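Local coordinates for MsStt7d protein (Micromonas, PDB 4IX4) that probably acts as an ATP-dependent protein kinase, this chain being its kinase domain with ADP and magnesium bound between the two lobes, at residues 166-171 / 186-191. Sequence-based numbering, arbitrary orientation.
With MG (magnesium ion), chain G; ADP (adenosine-5'-diphosphate), chain F.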
loop_
_atom_site.group_PDB
_atom_site.type_symbol
_atom_site.label_atom_id
_atom_site.label_comp_id
_atom_site.label_asym_id
_atom_site.label_seq_id
_atom_site.Cartn_x
_atom_site.Cartn_y
_atom_site.Cartn_z
ATOM N N HIS B 166 -15.027 10.835 4.383
ATOM C CA HIS B 166 -13.593 10.691 4.596
ATOM C C HIS B 166 -13.119 9.261 4.312
ATOM O O HIS B 166 -12.106 9.055 3.630
ATOM C CB HIS B 166 -13.217 11.167 6.007
ATOM C CG HIS B 166 -11.758 11.043 6.315
ATOM N ND1 HIS B 166 -10.919 12.133 6.433
ATOM C CD2 HIS B 166 -10.990 9.951 6.547
ATOM C CE1 HIS B 166 -9.694 11.714 6.701
ATOM N NE2 HIS B 166 -9.713 10.396 6.787
ATOM N N ARG B 167 -13.868 8.287 4.828
ATOM C CA ARG B 167 -13.633 6.860 4.590
ATOM C C ARG B 167 -12.388 6.278 5.259
ATOM O O ARG B 167 -12.087 5.094 5.090
ATOM C CB ARG B 167 -13.636 6.522 3.094
ATOM C CG ARG B 167 -13.871 5.042 2.839
ATOM C CD ARG B 167 -13.240 4.609 1.549
ATOM N NE ARG B 167 -14.141 4.783 0.425
ATOM C CZ ARG B 167 -14.631 3.784 -0.307
ATOM N NH1 ARG B 167 -14.322 2.520 -0.038
ATOM N NH2 ARG B 167 -15.440 4.056 -1.312
ATOM N N ASP B 168 -11.665 7.089 6.018
ATOM C CA ASP B 168 -10.518 6.569 6.747
ATOM C C ASP B 168 -10.382 7.229 8.108
ATOM O O ASP B 168 -9.286 7.573 8.537
ATOM C CB ASP B 168 -9.230 6.716 5.941
ATOM C CG ASP B 168 -8.143 5.772 6.412
ATOM O OD1 ASP B 168 -8.444 4.852 7.196
ATOM O OD2 ASP B 168 -6.981 5.952 6.000
ATOM N N VAL B 169 -11.514 7.389 8.781
ATOM C CA VAL B 169 -11.529 7.974 10.105
ATOM C C VAL B 169 -10.995 6.965 11.112
ATOM O O VAL B 169 -11.411 5.812 11.122
ATOM C CB VAL B 169 -12.959 8.396 10.480
ATOM C CG1 VAL B 169 -13.065 8.750 11.968
ATOM C CG2 VAL B 169 -13.397 9.553 9.594
ATOM N N LYS B 170 -10.055 7.406 11.938
ATOM C CA LYS B 170 -9.469 6.587 12.991
ATOM C C LYS B 170 -8.506 7.477 13.757
ATOM O O LYS B 170 -8.108 8.529 13.256
ATOM C CB LYS B 170 -8.737 5.365 12.416
ATOM C CG LYS B 170 -7.634 5.699 11.420
ATOM C CD LYS B 170 -7.144 4.426 10.730
ATOM C CE LYS B 170 -6.008 4.727 9.755
ATOM N NZ LYS B 170 -6.044 3.843 8.565
ATOM N N PRO B 171 -8.134 7.072 14.977
ATOM C CA PRO B 171 -7.182 7.856 15.770
ATOM C C PRO B 171 -5.866 8.167 15.031
ATOM O O PRO B 171 -5.316 9.261 15.198
ATOM C CB PRO B 171 -6.957 6.975 16.999
ATOM C CG PRO B 171 -8.290 6.295 17.174
ATOM C CD PRO B 171 -8.697 5.953 15.757
ATOM N N LEU B 186 -8.410 16.307 10.988
ATOM C CA LEU B 186 -8.279 15.088 10.206
ATOM C C LEU B 186 -7.122 15.203 9.229
ATOM O O LEU B 186 -6.849 16.283 8.700
ATOM C CB LEU B 186 -9.567 14.825 9.428
ATOM C CG LEU B 186 -10.692 14.239 10.287
ATOM C CD1 LEU B 186 -12.072 14.546 9.696
ATOM C CD2 LEU B 186 -10.500 12.730 10.491
ATOM N N ILE B 187 -6.454 14.081 8.978
ATOM C CA ILE B 187 -5.503 14.018 7.876
ATOM C C ILE B 187 -5.885 12.875 6.948
ATOM O O ILE B 187 -6.759 12.058 7.264
ATOM C CB ILE B 187 -4.046 13.815 8.359
ATOM C CG1 ILE B 187 -3.956 12.605 9.291
ATOM C CG2 ILE B 187 -3.529 15.066 9.057
ATOM C CD1 ILE B 187 -2.525 12.203 9.627
ATOM N N ASP B 188 -5.194 12.802 5.815
ATOM C CA ASP B 188 -5.325 11.677 4.898
ATOM C C ASP B 188 -6.689 11.595 4.225
ATOM O O ASP B 188 -7.553 10.823 4.643
ATOM C CB ASP B 188 -5.021 10.362 5.622
ATOM C CG ASP B 188 -4.525 9.281 4.683
ATOM O OD1 ASP B 188 -4.691 9.437 3.454
ATOM O OD2 ASP B 188 -3.971 8.275 5.172
ATOM N N LEU B 189 -6.874 12.386 3.175
ATOM C CA LEU B 189 -8.074 12.292 2.353
ATOM C C LEU B 189 -7.883 11.354 1.145
ATOM O O LEU B 189 -8.653 11.395 0.186
ATOM C CB LEU B 189 -8.502 13.695 1.902
ATOM C CG LEU B 189 -8.989 14.617 3.031
ATOM C CD1 LEU B 189 -8.937 16.078 2.612
ATOM C CD2 LEU B 189 -10.397 14.217 3.460
ATOM N N GLY B 190 -6.876 10.491 1.203
ATOM C CA GLY B 190 -6.566 9.621 0.074
ATOM C C GLY B 190 -7.639 8.590 -0.247
ATOM O O GLY B 190 -7.689 8.064 -1.354
ATOM N N ALA B 191 -8.489 8.277 0.726
ATOM C CA ALA B 191 -9.585 7.337 0.504
ATOM C C ALA B 191 -10.921 8.060 0.358
ATOM O O ALA B 191 -11.950 7.439 0.115
ATOM C CB ALA B 191 -9.660 6.333 1.651
HETATM MG MG MG G . -2.744 6.441 6.246
HETATM P PB ADP F . 0.241 4.728 7.479
HETATM O O1B ADP F . -1.252 4.827 7.309
HETATM O O2B ADP F . 0.749 5.252 8.803
HETATM O O3B ADP F . 0.817 3.391 7.061
HETATM P PA ADP F . 0.523 7.277 6.288
HETATM O O1A ADP F . -0.863 7.534 6.835
HETATM O O2A ADP F . 0.927 7.799 4.924
HETATM O O3A ADP F . 0.858 5.709 6.358
HETATM O "O5'" ADP F . 1.526 7.923 7.364
HETATM C "C5'" ADP F . 1.839 9.290 7.190
HETATM C "C4'" ADP F . 2.311 9.887 8.500
HETATM O "O4'" ADP F . 2.471 11.274 8.228
HETATM C "C3'" ADP F . 1.307 9.728 9.631
HETATM O "O3'" ADP F . 1.943 9.210 10.803
HETATM C "C2'" ADP F . 0.873 11.137 9.937
HETATM O "O2'" ADP F . 0.775 11.364 11.345
HETATM C "C1'" ADP F . 1.917 12.037 9.289
HETATM N N9 ADP F . 1.234 13.213 8.721
HETATM C C8 ADP F . 0.456 13.217 7.623
HETATM N N7 ADP F . -0.038 14.461 7.396
HETATM C C5 ADP F . 0.440 15.263 8.365
HETATM C C6 ADP F . 0.327 16.689 8.708
HETATM N N6 ADP F . -0.421 17.512 7.933
HETATM N N1 ADP F . 0.981 17.123 9.806
HETATM C C2 ADP F . 1.730 16.311 10.570
HETATM N N3 ADP F . 1.886 14.995 10.312
HETATM C C4 ADP F . 1.275 14.438 9.242
HETATM O O HOH W 1 -9.440 9.343 3.235
HETATM O O HOH W 2 -4.547 4.834 6.322
HETATM O O HOH W 3 -2.943 6.845 8.788
HETATM O O HOH W 4 -2.394 6.429 3.876
#
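H166 reaches across to the 186-191 segment with its imidazole, one face lying against L186 CD2 in a CH-pi contact, 4.3 Å from that methyl to the ring centroid. At the rim, H166 CE1 approaches I187 O to 3.0 Å near the ring plane, while L189 CD2 packs against H166 ND1, a buried atom with no polar partner in the model. With CG anti to the backbone N (chi1 179°), the ring extends so that its CE1/NE2 edge faces I187 O and D188 O. Shortening H166 to an alanine is likely to leave a gap between L186 CD2 and L189 CD2, with the CH-pi contact lost and I187 O without the ring edge beside it. Over the opposite face, toward its rim, water 1 donates to H166 O and D188 O and accepts from A191 N at 2.9 Å, stitching the two loops together. R167 lies alongside A191, R167 CD coming within 3.4 Å of A191 O. Toward the nucleotide, D188 OD2 binds magnesium directly at 2.5 Å, whereas D168 reaches the ion through water 2, which donates to D168 OD2 at 2.7 Å and is itself a metal ligand. K170 NZ donates to that same water and forms a salt bridge with D168 OD1, met on the syn side, so both hold the D168 carboxylate; D212 is a second partner of K170 NZ. ADP O1A and O1B and two more waters complete six-fold coordination. Further out, D249 takes hydrogen bonds from the backbone N atoms of H166 and R167, and N173 ND2 donates one to D168 O. HRDVKP and DLG here correspond to the catalytic loop and the DFG-type magnesium-binding motif of the protein kinase fold.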